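Long-range contact in AP205 bacteriophage COAT protein (Acinetobacter phage ap205, PDB 5FS4), which forms the virion shell of a small single-stranded RNA bacteriophage, probably assembling from dimers of the coat protein: residues F30-L35 and G51-V56. The protein carries 2 engineered substitutions. Residues are numbered along the deposited sequence; the frame is centred on the assembly and turned at random.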
loop_
_atom_site.group_PDB
_atom_site.type_symbol
_atom_site.label_atom_id
_atom_site.label_comp_id
_atom_site.label_asym_id
_atom_site.label_seq_id
_atom_site.Cartn_x
_atom_site.Cartn_y
_atom_site.Cartn_z
ATOM N N PHE B 30 -2.343 12.791 0.469
ATOM C CA PHE B 30 -1.529 11.735 1.058
ATOM C C PHE B 30 -1.383 12.110 2.519
ATOM O O PHE B 30 -0.857 13.189 2.804
ATOM C CB PHE B 30 -0.146 11.665 0.436
ATOM C CG PHE B 30 0.717 10.626 1.075
ATOM C CD1 PHE B 30 0.419 9.270 0.853
ATOM C CD2 PHE B 30 1.750 10.998 1.966
ATOM C CE1 PHE B 30 1.176 8.268 1.428
ATOM C CE2 PHE B 30 2.499 9.977 2.583
ATOM C CZ PHE B 30 2.209 8.643 2.290
ATOM N N SER B 31 -1.774 11.212 3.432
ATOM C CA SER B 31 -1.644 11.517 4.851
ATOM C C SER B 31 -0.782 10.494 5.566
ATOM O O SER B 31 -0.786 9.328 5.234
ATOM C CB SER B 31 -3.031 11.644 5.445
ATOM O OG SER B 31 -3.568 10.374 5.641
ATOM N N ALA B 32 -0.039 10.938 6.576
ATOM C CA ALA B 32 0.822 10.039 7.378
ATOM C C ALA B 32 0.482 10.288 8.865
ATOM O O ALA B 32 0.528 11.433 9.332
ATOM C CB ALA B 32 2.322 10.329 7.066
ATOM N N SER B 33 0.091 9.241 9.575
ATOM C CA SER B 33 -0.342 9.380 10.961
ATOM C C SER B 33 0.453 8.347 11.754
ATOM O O SER B 33 0.380 7.160 11.445
ATOM C CB SER B 33 -1.810 9.050 11.052
ATOM O OG SER B 33 -2.206 9.165 12.413
ATOM N N LEU B 34 1.204 8.770 12.752
ATOM C CA LEU B 34 2.105 7.841 13.462
ATOM C C LEU B 34 1.808 7.758 14.976
ATOM O O LEU B 34 1.609 8.783 15.619
ATOM C CB LEU B 34 3.542 8.321 13.330
ATOM C CG LEU B 34 4.099 8.747 11.965
ATOM C CD1 LEU B 34 5.561 9.043 12.095
ATOM C CD2 LEU B 34 3.889 7.617 10.968
ATOM N N LEU B 35 1.901 6.563 15.564
ATOM C CA LEU B 35 1.685 6.436 16.993
ATOM C C LEU B 35 2.857 5.644 17.530
ATOM O O LEU B 35 3.080 4.554 17.079
ATOM C CB LEU B 35 0.343 5.732 17.262
ATOM C CG LEU B 35 -0.206 5.717 18.679
ATOM C CD1 LEU B 35 -1.531 4.974 18.664
ATOM C CD2 LEU B 35 0.722 5.045 19.661
ATOM N N GLY B 51 2.457 3.215 11.978
ATOM C CA GLY B 51 2.292 4.293 11.015
ATOM C C GLY B 51 1.268 3.979 9.968
ATOM O O GLY B 51 1.309 2.931 9.340
ATOM N N GLN B 52 0.372 4.928 9.724
ATOM C CA GLN B 52 -0.760 4.708 8.795
ATOM C C GLN B 52 -0.567 5.699 7.704
ATOM O O GLN B 52 -0.529 6.892 7.999
ATOM C CB GLN B 52 -2.090 5.000 9.455
ATOM C CG GLN B 52 -3.275 4.681 8.574
ATOM C CD GLN B 52 -4.569 5.205 9.124
ATOM O OE1 GLN B 52 -5.352 4.460 9.683
ATOM N NE2 GLN B 52 -4.781 6.525 8.986
ATOM N N TYR B 53 -0.501 5.215 6.472
ATOM C CA TYR B 53 -0.207 6.037 5.276
ATOM C C TYR B 53 -1.366 5.872 4.313
ATOM O O TYR B 53 -1.657 4.765 3.917
ATOM C CB TYR B 53 1.091 5.560 4.616
ATOM C CG TYR B 53 2.260 5.554 5.528
ATOM C CD1 TYR B 53 3.031 6.719 5.680
ATOM C CD2 TYR B 53 2.584 4.443 6.311
ATOM C CE1 TYR B 53 4.111 6.748 6.567
ATOM C CE2 TYR B 53 3.631 4.493 7.251
ATOM C CZ TYR B 53 4.399 5.651 7.374
ATOM O OH TYR B 53 5.470 5.606 8.249
ATOM N N VAL B 54 -2.029 6.954 3.927
ATOM C CA VAL B 54 -3.268 6.890 3.115
ATOM C C VAL B 54 -3.194 7.813 1.873
ATOM O O VAL B 54 -2.838 8.987 1.948
ATOM C CB VAL B 54 -4.560 7.240 3.944
ATOM C CG1 VAL B 54 -5.765 7.069 3.079
ATOM C CG2 VAL B 54 -4.693 6.386 5.181
ATOM N N SER B 55 -3.468 7.225 0.700
ATOM C CA SER B 55 -3.400 7.960 -0.575
ATOM C C SER B 55 -4.834 8.000 -1.105
ATOM O O SER B 55 -5.526 7.002 -1.030
ATOM C CB SER B 55 -2.507 7.264 -1.597
ATOM O OG SER B 55 -1.148 7.159 -1.156
ATOM N N VAL B 56 -5.272 9.174 -1.598
ATOM C CA VAL B 56 -6.604 9.377 -2.113
ATOM C C VAL B 56 -6.549 10.152 -3.417
ATOM O O VAL B 56 -5.832 11.115 -3.536
ATOM C CB VAL B 56 -7.545 10.114 -1.127
ATOM C CG1 VAL B 56 -8.888 10.442 -1.744
ATOM C CG2 VAL B 56 -7.736 9.319 0.146
HETATM O O HOH W 1 -2.790 8.758 7.714
#
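Four main-chain hydrogen bonds join F30-L35 to G51-V56; the two segment axes run antiparallel, 170° apart. S31 pairs with V54 and S33 with Q52 as hydrogen-bonded antiparallel pairs; S31 N reaches V54 O at 2.9 Å and Q52 N reaches S33 O at 2.8 Å, all four bonds lying in the plane of the accepting carbonyl. F30/S55, A32/Y53 and L34/G51 are the non-hydrogen-bonded pairs between and beyond them, where CA-H...O contacts such as F30 CA to V54 O add to the seam.

On the face bearing S31, S33, Q52 and V54 a water bridges the strands: it lies 2.7 Å from S31 OG, donates to Q52 O and accepts from Q52 NE2, thus tying the extended glutamine chain back to its own carbonyl and to S31, diagonally across on the other strand.

Apolar packing dominates the other face. The side chains of F30 and Y53 run side by side, and F30 CZ comes to the edge of the tyrosine ring, 4.0 Å from CD1 of Y53. A32 CB touches the same ring, while L34 crosses it obliquely, its CD2 3.7 Å from Y53 OH and resting on G51 CA. With CG anti to the backbone N (chi1 177°), F30 leans toward S55, whose OG meets the ring edge in plane, 3.3 Å from CD1, and hydrogen-bonds to H102 of the second subunit.

L109 in helix 92-111 of that subunit packs on A32, and A115, just beyond the helix, on Y53. Neighbouring inner strands 28-38 and 47-60 of a meandering antiparallel sheet thus present one face to the partner's helix and the segment that follows it, as in the interlocked dimers characteristic of single-stranded RNA phage coat proteins.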